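Long-range contact in putative sugar kinase PH1459 (Pyrococcus horikoshii, PDB 3EWM), which is a PfkB-family carbohydrate kinase that probably phosphorylates a sugar such as fructose with ATP: residues Leu103-Leu114 / Val133-Val144. Numbering follows the deposited sequence.
Sequences LYDDVAYFNMTL and VILARNPSRETV
Asp105 receives Arg137 in a salt bridge: Arg137 NE donates to the anti lone pair of Asp105 OD2 at 2.7 Å, with a nearly straight N-H...O angle of 165° and the carboxylate plane almost perpendicular to the guanidinium. Arg137 NH1 turns back to the carbonyl oxygen of Ala136 and also reaches that of Leu167, fixing the rotation of the group. Tyr109 O accepts a hydrogen bond from Ser140 OG at 2.5 Å, while the edge of the Tyr109 ring meets Ile134 CD1. The Phe110 ring is sandwiched between Tyr109 CE1 on one face and Arg137 CG on the other, the latter a CH-pi contact with CG 3.6 Å from the ring centroid and 4° off the normal; the Arg137 chain bends at chi2 (-74°), and the guanidinium beyond it lies nearly parallel to that ring. In this ribokinase-like fold, the loop leaving edge strand 100-103 of the four-stranded sheet packs on the turn 133-139 and the first residues of helix 140-151, within the crossover linking parallel strands 127-131 and 156-160. Phe110 O accepts a hydrogen bond from Ser140 N, which sits above its carbonyl plane. Met112 N donates to Ser140 OG (2.9 Å), making that hydroxyl both donor and acceptor, and Met112 O accepts one from Thr143 OG1 at 2.6 Å.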
loop_
_atom_site.group_PDB
_atom_site.type_symbol
_atom_site.label_atom_id
_atom_site.label_comp_id
_atom_site.label_asym_id
_atom_site.label_seq_id
_atom_site.Cartn_x
_atom_site.Cartn_y
_atom_site.Cartn_z
ATOM N N LEU A 103 0.952 2.409 7.535
ATOM C CA LEU A 103 0.493 3.467 6.638
ATOM C C LEU A 103 1.607 3.759 5.652
ATOM O O LEU A 103 2.751 3.980 6.051
ATOM C CB LEU A 103 0.134 4.719 7.439
ATOM C CG LEU A 103 -0.352 5.944 6.662
ATOM C CD1 LEU A 103 -1.382 6.678 7.492
ATOM C CD2 LEU A 103 0.834 6.866 6.279
ATOM N N TYR A 104 1.256 3.742 4.371
ATOM C CA TYR A 104 2.178 4.042 3.290
ATOM C C TYR A 104 2.165 5.546 3.065
ATOM O O TYR A 104 1.113 6.129 2.815
ATOM C CB TYR A 104 1.798 3.242 2.037
ATOM C CG TYR A 104 2.377 1.858 2.119
ATOM C CD1 TYR A 104 1.981 0.979 3.135
ATOM C CD2 TYR A 104 3.378 1.447 1.244
ATOM C CE1 TYR A 104 2.555 -0.259 3.263
ATOM C CE2 TYR A 104 3.940 0.189 1.355
ATOM C CZ TYR A 104 3.539 -0.654 2.371
ATOM O OH TYR A 104 4.108 -1.912 2.503
ATOM N N ASP A 105 3.325 6.179 3.203
ATOM C CA ASP A 105 3.344 7.625 3.278
ATOM C C ASP A 105 3.639 8.278 1.938
ATOM O O ASP A 105 3.309 9.427 1.737
ATOM C CB ASP A 105 4.304 8.118 4.365
ATOM C CG ASP A 105 5.752 7.865 4.020
ATOM O OD1 ASP A 105 6.047 6.850 3.354
ATOM O OD2 ASP A 105 6.603 8.684 4.423
ATOM N N ASP A 106 4.262 7.583 0.997
ATOM C CA ASP A 106 4.498 8.311 -0.233
ATOM C C ASP A 106 3.364 8.037 -1.166
ATOM O O ASP A 106 3.489 7.245 -2.112
ATOM C CB ASP A 106 5.843 8.037 -0.882
ATOM C CG ASP A 106 6.460 9.311 -1.401
ATOM O OD1 ASP A 106 7.496 9.739 -0.836
ATOM O OD2 ASP A 106 5.860 9.931 -2.308
ATOM N N VAL A 107 2.253 8.692 -0.852
ATOM C CA VAL A 107 0.989 8.455 -1.498
ATOM C C VAL A 107 0.354 9.807 -1.815
ATOM O O VAL A 107 0.825 10.853 -1.360
ATOM C CB VAL A 107 0.039 7.624 -0.596
ATOM C CG1 VAL A 107 0.556 6.168 -0.441
ATOM C CG2 VAL A 107 -0.144 8.308 0.764
ATOM N N ALA A 108 -0.731 9.757 -2.575
ATOM C CA ALA A 108 -1.274 10.929 -3.228
ATOM C C ALA A 108 -1.766 11.985 -2.250
ATOM O O ALA A 108 -1.561 13.183 -2.495
ATOM C CB ALA A 108 -2.383 10.525 -4.171
ATOM N N TYR A 109 -2.382 11.565 -1.135
ATOM C CA TYR A 109 -3.000 12.559 -0.239
ATOM C C TYR A 109 -1.970 13.405 0.497
ATOM O O TYR A 109 -2.300 14.490 0.997
ATOM C CB TYR A 109 -4.025 11.937 0.734
ATOM C CG TYR A 109 -3.435 11.021 1.764
ATOM C CD1 TYR A 109 -2.738 11.524 2.863
ATOM C CD2 TYR A 109 -3.599 9.638 1.652
ATOM C CE1 TYR A 109 -2.214 10.684 3.829
ATOM C CE2 TYR A 109 -3.058 8.787 2.596
ATOM C CZ TYR A 109 -2.360 9.317 3.678
ATOM O OH TYR A 109 -1.810 8.461 4.597
ATOM N N PHE A 110 -0.730 12.916 0.527
ATOM C CA PHE A 110 0.405 13.641 1.109
ATOM C C PHE A 110 1.094 14.551 0.090
ATOM O O PHE A 110 1.997 15.310 0.445
ATOM C CB PHE A 110 1.429 12.670 1.697
ATOM C CG PHE A 110 1.118 12.191 3.090
ATOM C CD1 PHE A 110 0.736 13.084 4.087
ATOM C CD2 PHE A 110 1.262 10.839 3.420
ATOM C CE1 PHE A 110 0.487 12.653 5.377
ATOM C CE2 PHE A 110 1.030 10.397 4.734
ATOM C CZ PHE A 110 0.641 11.303 5.706
ATOM N N ASN A 111 0.613 14.521 -1.152
ATOM C CA ASN A 111 1.189 15.284 -2.258
ATOM C C ASN A 111 0.325 16.475 -2.739
ATOM O O ASN A 111 0.366 16.843 -3.915
ATOM C CB ASN A 111 1.440 14.327 -3.433
ATOM C CG ASN A 111 2.513 14.821 -4.380
ATOM O OD1 ASN A 111 3.468 15.492 -3.970
ATOM N ND2 ASN A 111 2.387 14.451 -5.651
HETATM N N MSE A 112 -0.457 17.079 -1.840
HETATM C CA MSE A 112 -1.302 18.208 -2.220
HETATM C C MSE A 112 -0.508 19.491 -2.298
HETATM O O MSE A 112 0.278 19.801 -1.415
HETATM C CB MSE A 112 -2.465 18.379 -1.242
HETATM C CG MSE A 112 -3.559 17.367 -1.478
HETATM SE SE MSE A 112 -5.130 17.762 -0.406
HETATM C CE MSE A 112 -4.519 16.794 1.094
ATOM N N THR A 113 -0.705 20.231 -3.375
ATOM C CA THR A 113 -0.112 21.551 -3.487
ATOM C C THR A 113 -1.259 22.540 -3.547
ATOM O O THR A 113 -2.432 22.155 -3.668
ATOM C CB THR A 113 0.784 21.674 -4.748
ATOM O OG1 THR A 113 -0.001 21.369 -5.899
ATOM C CG2 THR A 113 1.965 20.695 -4.684
ATOM N N LEU A 114 -0.938 23.822 -3.479
ATOM C CA LEU A 114 -1.967 24.851 -3.515
ATOM C C LEU A 114 -2.853 24.794 -4.757
ATOM O O LEU A 114 -4.030 25.097 -4.676
ATOM C CB LEU A 114 -1.345 26.224 -3.372
ATOM C CG LEU A 114 -0.817 26.461 -1.965
ATOM C CD1 LEU A 114 0.108 27.669 -1.957
ATOM C CD2 LEU A 114 -1.974 26.634 -0.973
ATOM N N VAL A 133 -3.125 13.909 10.701
ATOM C CA VAL A 133 -2.480 12.894 9.875
ATOM C C VAL A 133 -1.985 13.507 8.567
ATOM O O VAL A 133 -0.861 13.259 8.141
ATOM C CB VAL A 133 -3.396 11.694 9.632
ATOM C CG1 VAL A 133 -2.841 10.795 8.543
ATOM C CG2 VAL A 133 -3.597 10.904 10.971
ATOM N N ILE A 134 -2.807 14.356 7.977
ATOM C CA ILE A 134 -2.436 14.999 6.728
ATOM C C ILE A 134 -1.133 15.795 6.879
ATOM O O ILE A 134 -0.361 15.917 5.932
ATOM C CB ILE A 134 -3.581 15.872 6.165
ATOM C CG1 ILE A 134 -3.231 16.309 4.743
ATOM C CG2 ILE A 134 -3.865 17.082 7.037
ATOM C CD1 ILE A 134 -3.120 15.187 3.814
ATOM N N LEU A 135 -0.880 16.286 8.091
ATOM C CA LEU A 135 0.224 17.187 8.355
ATOM C C LEU A 135 1.553 16.455 8.470
ATOM O O LEU A 135 2.600 17.098 8.592
ATOM C CB LEU A 135 -0.046 18.006 9.631
ATOM C CG LEU A 135 -1.376 18.765 9.699
ATOM C CD1 LEU A 135 -1.568 19.410 11.049
ATOM C CD2 LEU A 135 -1.515 19.790 8.523
ATOM N N ALA A 136 1.516 15.123 8.419
ATOM C CA ALA A 136 2.696 14.327 8.685
ATOM C C ALA A 136 3.751 14.466 7.600
ATOM O O ALA A 136 4.928 14.253 7.865
ATOM C CB ALA A 136 2.331 12.845 8.928
ATOM N N ARG A 137 3.331 14.854 6.387
ATOM C CA ARG A 137 4.253 14.952 5.274
ATOM C C ARG A 137 3.980 16.185 4.444
ATOM O O ARG A 137 2.843 16.599 4.295
ATOM C CB ARG A 137 4.142 13.736 4.350
ATOM C CG ARG A 137 4.407 12.400 5.004
ATOM C CD ARG A 137 5.902 12.198 5.276
ATOM N NE ARG A 137 6.121 10.882 5.864
ATOM C CZ ARG A 137 5.955 10.591 7.152
ATOM N NH1 ARG A 137 5.589 11.526 8.025
ATOM N NH2 ARG A 137 6.160 9.353 7.575
ATOM N N ASN A 138 5.049 16.729 3.879
ATOM C CA ASN A 138 4.932 17.731 2.855
ATOM C C ASN A 138 4.796 17.034 1.504
ATOM O O ASN A 138 5.138 15.864 1.397
ATOM C CB ASN A 138 6.154 18.644 2.886
ATOM C CG ASN A 138 6.017 19.775 3.881
ATOM O OD1 ASN A 138 6.996 20.172 4.518
ATOM N ND2 ASN A 138 4.825 20.334 3.990
ATOM N N PRO A 139 4.288 17.737 0.475
ATOM C CA PRO A 139 3.788 19.116 0.478
ATOM C C PRO A 139 2.443 19.317 1.170
ATOM O O PRO A 139 2.058 20.459 1.388
ATOM C CB PRO A 139 3.633 19.438 -1.018
ATOM C CG PRO A 139 3.354 18.104 -1.627
ATOM C CD PRO A 139 4.237 17.154 -0.881
ATOM N N SER A 140 1.741 18.237 1.514
ATOM C CA SER A 140 0.378 18.373 2.025
ATOM C C SER A 140 0.314 19.189 3.319
ATOM O O SER A 140 -0.573 20.038 3.474
ATOM C CB SER A 140 -0.278 17.014 2.229
ATOM O OG SER A 140 -0.930 16.628 1.034
ATOM N N ARG A 141 1.253 18.939 4.225
ATOM C CA ARG A 141 1.330 19.707 5.454
ATOM C C ARG A 141 1.311 21.213 5.194
ATOM O O ARG A 141 0.446 21.918 5.688
ATOM C CB ARG A 141 2.557 19.326 6.269
ATOM C CG ARG A 141 2.807 20.292 7.400
ATOM C CD ARG A 141 3.570 19.606 8.489
ATOM N NE ARG A 141 4.998 19.715 8.307
ATOM C CZ ARG A 141 5.857 18.703 8.266
ATOM N NH1 ARG A 141 5.454 17.444 8.370
ATOM N NH2 ARG A 141 7.146 18.969 8.119
ATOM N N GLU A 142 2.249 21.700 4.398
ATOM C CA GLU A 142 2.321 23.128 4.145
ATOM C C GLU A 142 1.078 23.645 3.432
ATOM O O GLU A 142 0.577 24.707 3.766
ATOM C CB GLU A 142 3.630 23.499 3.429
ATOM C CG GLU A 142 4.755 23.538 4.434
ATOM C CD GLU A 142 6.135 23.659 3.838
ATOM O OE1 GLU A 142 7.079 23.586 4.657
ATOM O OE2 GLU A 142 6.278 23.811 2.596
ATOM N N THR A 143 0.577 22.856 2.482
ATOM C CA THR A 143 -0.577 23.201 1.697
ATOM C C THR A 143 -1.798 23.343 2.604
ATOM O O THR A 143 -2.488 24.362 2.556
ATOM C CB THR A 143 -0.834 22.163 0.590
ATOM O OG1 THR A 143 0.255 22.196 -0.352
ATOM C CG2 THR A 143 -2.153 22.454 -0.132
ATOM N N VAL A 144 -2.037 22.333 3.441
ATOM C CA VAL A 144 -3.184 22.350 4.336
ATOM C C VAL A 144 -3.050 23.516 5.306
ATOM O O VAL A 144 -4.029 24.200 5.554
ATOM C CB VAL A 144 -3.394 20.994 5.056
ATOM C CG1 VAL A 144 -4.489 21.063 6.128
ATOM C CG2 VAL A 144 -3.762 19.930 4.031
#